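Local coordinates for putative cell surface protein (PDB 4OFQ) that is a streptococcal surface protein of the antigen I/II family whose C-terminal beta-sandwich region probably helps in adhesion to host or microbial partners, at residues 83-88 with 95-100; 32-37 with 222-227. All coordinates share one frame; numbering follows the deposited sequence.

Interaction 1 (83-88 with 95-100)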
loop_
_atom_site.group_PDB
_atom_site.type_symbol
_atom_site.label_atom_id
_atom_site.label_comp_id
_atom_site.label_asym_id
_atom_site.label_seq_id
_atom_site.Cartn_x
_atom_site.Cartn_y
_atom_site.Cartn_z
ATOM N N ASN A 83 3.970 11.593 12.736
ATOM C CA ASN A 83 5.380 11.377 13.048
ATOM C C ASN A 83 6.043 12.657 13.563
ATOM O O ASN A 83 6.848 12.623 14.502
ATOM C CB ASN A 83 6.101 10.788 11.839
ATOM C CG ASN A 83 5.430 9.519 11.344
ATOM O OD1 ASN A 83 5.257 8.570 12.100
ATOM N ND2 ASN A 83 5.001 9.520 10.091
ATOM N N SER A 84 5.702 13.781 12.950
ATOM C CA SER A 84 6.203 15.063 13.424
ATOM C C SER A 84 5.444 16.190 12.739
ATOM O O SER A 84 4.910 16.014 11.644
ATOM C CB SER A 84 7.695 15.188 13.118
ATOM O OG SER A 84 7.902 15.108 11.715
ATOM N N ILE A 85 5.362 17.333 13.408
ATOM C CA ILE A 85 4.894 18.562 12.768
ATOM C C ILE A 85 5.874 19.637 13.202
ATOM O O ILE A 85 5.929 19.995 14.387
ATOM C CB ILE A 85 3.476 18.957 13.200
ATOM C CG1 ILE A 85 2.499 17.792 12.992
ATOM C CG2 ILE A 85 3.007 20.184 12.405
ATOM C CD1 ILE A 85 1.060 18.131 13.402
ATOM N N LYS A 86 6.664 20.129 12.251
ATOM C CA LYS A 86 7.797 20.980 12.580
ATOM C C LYS A 86 7.886 22.212 11.712
ATOM O O LYS A 86 7.658 22.159 10.501
ATOM C CB LYS A 86 9.110 20.183 12.492
ATOM C CG LYS A 86 9.302 19.207 13.646
ATOM C CD LYS A 86 10.635 18.473 13.548
ATOM C CE LYS A 86 11.112 18.016 14.928
ATOM N NZ LYS A 86 10.049 17.324 15.702
ATOM N N ALA A 87 8.221 23.327 12.346
ATOM C CA ALA A 87 8.475 24.556 11.616
ATOM C C ALA A 87 9.847 24.466 10.976
ATOM O O ALA A 87 10.669 23.645 11.370
ATOM C CB ALA A 87 8.406 25.756 12.552
ATOM N N ALA A 88 10.093 25.327 9.995
ATOM C CA ALA A 88 11.375 25.356 9.291
ATOM C C ALA A 88 12.577 25.613 10.203
ATOM O O ALA A 88 13.707 25.265 9.856
ATOM C CB ALA A 88 11.337 26.372 8.183
ATOM N N ASN A 95 2.093 21.010 19.822
ATOM C CA ASN A 95 1.303 21.472 20.960
ATOM C C ASN A 95 0.697 22.860 20.740
ATOM O O ASN A 95 -0.030 23.368 21.597
ATOM C CB ASN A 95 2.132 21.449 22.244
ATOM C CG ASN A 95 2.598 20.050 22.607
ATOM O OD1 ASN A 95 3.610 19.879 23.289
ATOM N ND2 ASN A 95 1.868 19.039 22.143
ATOM N N LEU A 96 1.009 23.467 19.594
ATOM C CA LEU A 96 0.486 24.796 19.265
ATOM C C LEU A 96 -0.740 24.709 18.376
ATOM O O LEU A 96 -1.334 25.742 18.030
ATOM C CB LEU A 96 1.546 25.626 18.548
ATOM C CG LEU A 96 2.891 25.742 19.261
ATOM C CD1 LEU A 96 3.801 26.672 18.485
ATOM C CD2 LEU A 96 2.711 26.222 20.699
ATOM N N LEU A 97 -1.103 23.479 17.998
ATOM C CA LEU A 97 -2.174 23.235 17.034
ATOM C C LEU A 97 -3.227 22.297 17.596
ATOM O O LEU A 97 -2.895 21.244 18.156
ATOM C CB LEU A 97 -1.603 22.570 15.768
ATOM C CG LEU A 97 -0.486 23.301 15.024
ATOM C CD1 LEU A 97 0.141 22.364 14.002
ATOM C CD2 LEU A 97 -1.043 24.540 14.340
ATOM N N GLU A 98 -4.493 22.658 17.411
ATOM C CA GLU A 98 -5.584 21.751 17.716
ATOM C C GLU A 98 -5.624 20.727 16.604
ATOM O O GLU A 98 -5.695 21.094 15.432
ATOM C CB GLU A 98 -6.918 22.489 17.723
ATOM C CG GLU A 98 -7.005 23.631 18.718
ATOM C CD GLU A 98 -8.426 24.105 18.924
ATOM O OE1 GLU A 98 -9.273 23.826 18.044
ATOM O OE2 GLU A 98 -8.690 24.753 19.964
ATOM N N MET A 99 -5.566 19.450 16.958
ATOM C CA MET A 99 -5.723 18.394 15.964
ATOM C C MET A 99 -7.146 17.855 16.037
ATOM O O MET A 99 -7.539 17.284 17.055
ATOM C CB MET A 99 -4.728 17.254 16.197
ATOM C CG MET A 99 -4.874 16.139 15.163
ATOM S SD MET A 99 -3.612 14.849 15.271
ATOM C CE MET A 99 -2.104 15.776 15.385
ATOM N N ARG A 100 -7.920 18.045 14.968
ATOM C CA ARG A 100 -9.329 17.653 14.971
ATOM C C ARG A 100 -9.617 16.637 13.875
ATOM O O ARG A 100 -9.405 16.912 12.688
ATOM C CB ARG A 100 -10.243 18.887 14.794
ATOM C CG ARG A 100 -10.273 19.829 15.988
ATOM C CD ARG A 100 -11.065 21.085 15.623
ATOM N NE ARG A 100 -11.131 22.043 16.718
ATOM C CZ ARG A 100 -12.215 22.255 17.458
ATOM N NH1 ARG A 100 -13.334 21.571 17.224
ATOM N NH2 ARG A 100 -12.177 23.148 18.434
#
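Ile-85 reaches across to Leu-97 and Met-99 with its two different branches, and the contacts between segments 83-88 and 95-100 are these two apolar touches. The CG2 methyl of Ile-85 lies 3.9 Å from CD1 of Leu-97, one methyl against another, with the two branched side chains running at a slant to each other. The longer arm does the second job: CD1 of Ile-85 comes to 4.4 Å from CE of Met-99, a looser touch at the exposed margin. The torsion about CA-CB of Ile-85 explains this division of labour. With CG1 beside the backbone N (chi1 -53°) and the arm extended beyond it, CD1 is carried toward Met-99, while CG2 is left to face Leu-97. Met-99 answers with an extended chain that bends only at its last torsion (chi3 -48°), where SD turns the methyl toward the isoleucine.

Aromatic side chains pack around this trio: Trp-130 of strand 127-132 touches both Ile-85 and Met-99, Tyr-151 of strand 149-157 touches both Ile-85 and Leu-97, and Phe-138 of helix 135-143 packs on Leu-97. Ile-149 and Val-93 add aliphatic contacts to Ile-85. On strand 97-102, Arg-100 forms a side-on salt bridge with Glu-98, the residue between Leu-97 and Met-99: NE, at 2.9 Å, and NH2, at 3.0 Å, both bond to the single OE1, which lies in the guanidinium plane. On the other strand, a classic bulge sets two consecutive residues, Asn-83 and Ser-84, opposite Asn-152.

Strand 80-87 pairs with strand 149-157 in one sheet, whereas strand 97-102 borders another, beside strand 127-132. The contact thus packs side chains between two sheets, as in a beta sandwich, here in the antigen I/II C2-terminal domain.

Interaction 2 (32-37 with 222-227)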
loop_
_atom_site.group_PDB
_atom_site.type_symbol
_atom_site.label_atom_id
_atom_site.label_comp_id
_atom_site.label_asym_id
_atom_site.label_seq_id
_atom_site.Cartn_x
_atom_site.Cartn_y
_atom_site.Cartn_z
ATOM N N SER A 32 2.043 2.243 -7.570
ATOM C CA SER A 32 1.161 1.281 -6.927
ATOM C C SER A 32 1.698 0.840 -5.555
ATOM O O SER A 32 2.921 0.856 -5.293
ATOM C CB SER A 32 0.903 0.071 -7.836
ATOM O OG SER A 32 2.112 -0.586 -8.153
ATOM N N VAL A 33 0.771 0.461 -4.683
ATOM C CA VAL A 33 1.093 0.020 -3.329
ATOM C C VAL A 33 0.302 -1.251 -3.053
ATOM O O VAL A 33 -0.479 -1.687 -3.897
ATOM C CB VAL A 33 0.735 1.096 -2.276
ATOM C CG1 VAL A 33 1.524 2.371 -2.541
ATOM C CG2 VAL A 33 -0.795 1.377 -2.284
ATOM N N LEU A 34 0.501 -1.835 -1.873
ATOM C CA LEU A 34 -0.122 -3.101 -1.490
ATOM C C LEU A 34 -1.152 -2.866 -0.375
ATOM O O LEU A 34 -1.108 -1.831 0.292
ATOM C CB LEU A 34 0.971 -4.089 -1.038
ATOM C CG LEU A 34 1.992 -4.411 -2.135
ATOM C CD1 LEU A 34 3.145 -5.254 -1.598
ATOM C CD2 LEU A 34 1.289 -5.143 -3.271
ATOM N N PRO A 35 -2.096 -3.813 -0.183
ATOM C CA PRO A 35 -3.157 -3.647 0.819
ATOM C C PRO A 35 -2.638 -3.315 2.235
ATOM O O PRO A 35 -3.234 -2.510 2.972
ATOM C CB PRO A 35 -3.832 -5.014 0.819
ATOM C CG PRO A 35 -3.678 -5.500 -0.589
ATOM C CD PRO A 35 -2.326 -5.001 -1.031
ATOM N N ASN A 36 -1.536 -3.946 2.619
ATOM C CA ASN A 36 -0.977 -3.726 3.950
ATOM C C ASN A 36 0.076 -2.616 4.010
ATOM O O ASN A 36 0.762 -2.478 5.020
ATOM C CB ASN A 36 -0.429 -5.048 4.535
ATOM C CG ASN A 36 0.826 -5.553 3.804
ATOM O OD1 ASN A 36 1.388 -4.866 2.944
ATOM N ND2 ASN A 36 1.274 -6.758 4.163
ATOM N N SER A 37 0.228 -1.852 2.926
ATOM C CA SER A 37 1.225 -0.766 2.873
ATOM C C SER A 37 0.939 0.339 3.885
ATOM O O SER A 37 -0.217 0.628 4.195
ATOM C CB SER A 37 1.296 -0.135 1.469
ATOM O OG SER A 37 1.770 -1.071 0.501
ATOM N N GLU A 222 -0.351 -20.565 -9.306
ATOM C CA GLU A 222 0.009 -19.424 -10.154
ATOM C C GLU A 222 0.239 -18.182 -9.299
ATOM O O GLU A 222 -0.693 -17.674 -8.677
ATOM C CB GLU A 222 -1.096 -19.145 -11.184
ATOM C CG GLU A 222 -0.707 -18.065 -12.185
ATOM C CD GLU A 222 -1.782 -17.787 -13.222
ATOM O OE1 GLU A 222 -2.861 -17.284 -12.843
ATOM O OE2 GLU A 222 -1.535 -18.062 -14.421
ATOM N N GLY A 223 1.477 -17.704 -9.252
ATOM C CA GLY A 223 1.787 -16.527 -8.444
ATOM C C GLY A 223 1.322 -15.230 -9.088
ATOM O O GLY A 223 1.178 -15.129 -10.307
ATOM N N TRP A 224 1.083 -14.223 -8.256
ATOM C CA TRP A 224 0.648 -12.924 -8.741
ATOM C C TRP A 224 1.856 -12.241 -9.353
ATOM O O TRP A 224 2.971 -12.368 -8.847
ATOM C CB TRP A 224 0.081 -12.095 -7.565
ATOM C CG TRP A 224 -0.319 -10.698 -7.901
ATOM C CD1 TRP A 224 -1.359 -10.307 -8.698
ATOM C CD2 TRP A 224 0.300 -9.490 -7.433
ATOM N NE1 TRP A 224 -1.409 -8.933 -8.775
ATOM C CE2 TRP A 224 -0.410 -8.408 -7.997
ATOM C CE3 TRP A 224 1.381 -9.221 -6.587
ATOM C CZ2 TRP A 224 -0.077 -7.076 -7.741
ATOM C CZ3 TRP A 224 1.715 -7.891 -6.332
ATOM C CH2 TRP A 224 0.992 -6.837 -6.918
ATOM N N VAL A 225 1.649 -11.535 -10.458
ATOM C CA VAL A 225 2.741 -10.796 -11.083
ATOM C C VAL A 225 2.862 -9.409 -10.429
ATOM O O VAL A 225 1.904 -8.633 -10.410
ATOM C CB VAL A 225 2.533 -10.650 -12.587
ATOM C CG1 VAL A 225 3.605 -9.743 -13.166
ATOM C CG2 VAL A 225 2.556 -12.047 -13.277
ATOM N N VAL A 226 4.038 -9.117 -9.879
ATOM C CA VAL A 226 4.310 -7.814 -9.284
ATOM C C VAL A 226 4.609 -6.844 -10.413
ATOM O O VAL A 226 5.533 -7.069 -11.192
ATOM C CB VAL A 226 5.509 -7.895 -8.324
ATOM C CG1 VAL A 226 5.798 -6.547 -7.685
ATOM C CG2 VAL A 226 5.236 -8.924 -7.241
ATOM N N PRO A 227 3.821 -5.767 -10.513
ATOM C CA PRO A 227 3.892 -4.863 -11.664
ATOM C C PRO A 227 5.002 -3.847 -11.539
ATOM O O PRO A 227 5.475 -3.589 -10.422
ATOM C CB PRO A 227 2.547 -4.136 -11.608
ATOM C CG PRO A 227 2.276 -4.039 -10.120
ATOM C CD PRO A 227 2.757 -5.372 -9.565
#
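The first torsions of Leu-34 and Trp-224 help direct both side chains into the junction between the two beta-sandwich domains of the fragment: CG of Leu-34 lies beside its backbone N (chi1 -61°), and CG of Trp-224 is anti to its own (chi1 176°). The CD2 methyl of the leucine comes to the six-membered ring of the indole, 4.0 Å from CH2 and 4.1 Å from CZ3 of Trp-224, in an oblique approach. Val-226 N sits above one face of the same indole, offset toward its rim.

Leu-34 also opens a type I beta turn that ends at Ser-37. The backbone bond from N of Ser-37 to O of Leu-34 closes the turn, and OG of Ser-37 also accepts from N of Leu-34, at 2.8 Å. Outside the two segments, Leu-191 packs against Trp-224 and Pro-35, while Ser-32 is bonded through its backbone to Asn-229 and Gly-231, further ties across the same junction. The second touch between the segments is slight, a van der Waals approach of a hydroxyl to a proline ring: OG of Ser-32 lies 4.0 Å from CG of Pro-227.

How the interactions relate
Both contacts are small and rest on side chains, but they do different work in the fold. Interaction 1 lies within the first domain, far from the centre of the chain, and joins two sheets through aliphatic groups and a methionine; two of its three touching residues are buried. Interaction 2 lies near the middle of the elongated chain and brings the two domains together, pairing a leucine with an indole and a serine hydroxyl with a proline ring in a partly buried setting. The centres of interactions 1 and 2 are about 34 Å apart, and the two do not touch. One mixed sheet relates them: its outermost strands within the chain are 32-33, which enters interaction 2, and 97-102, which enters interaction 1.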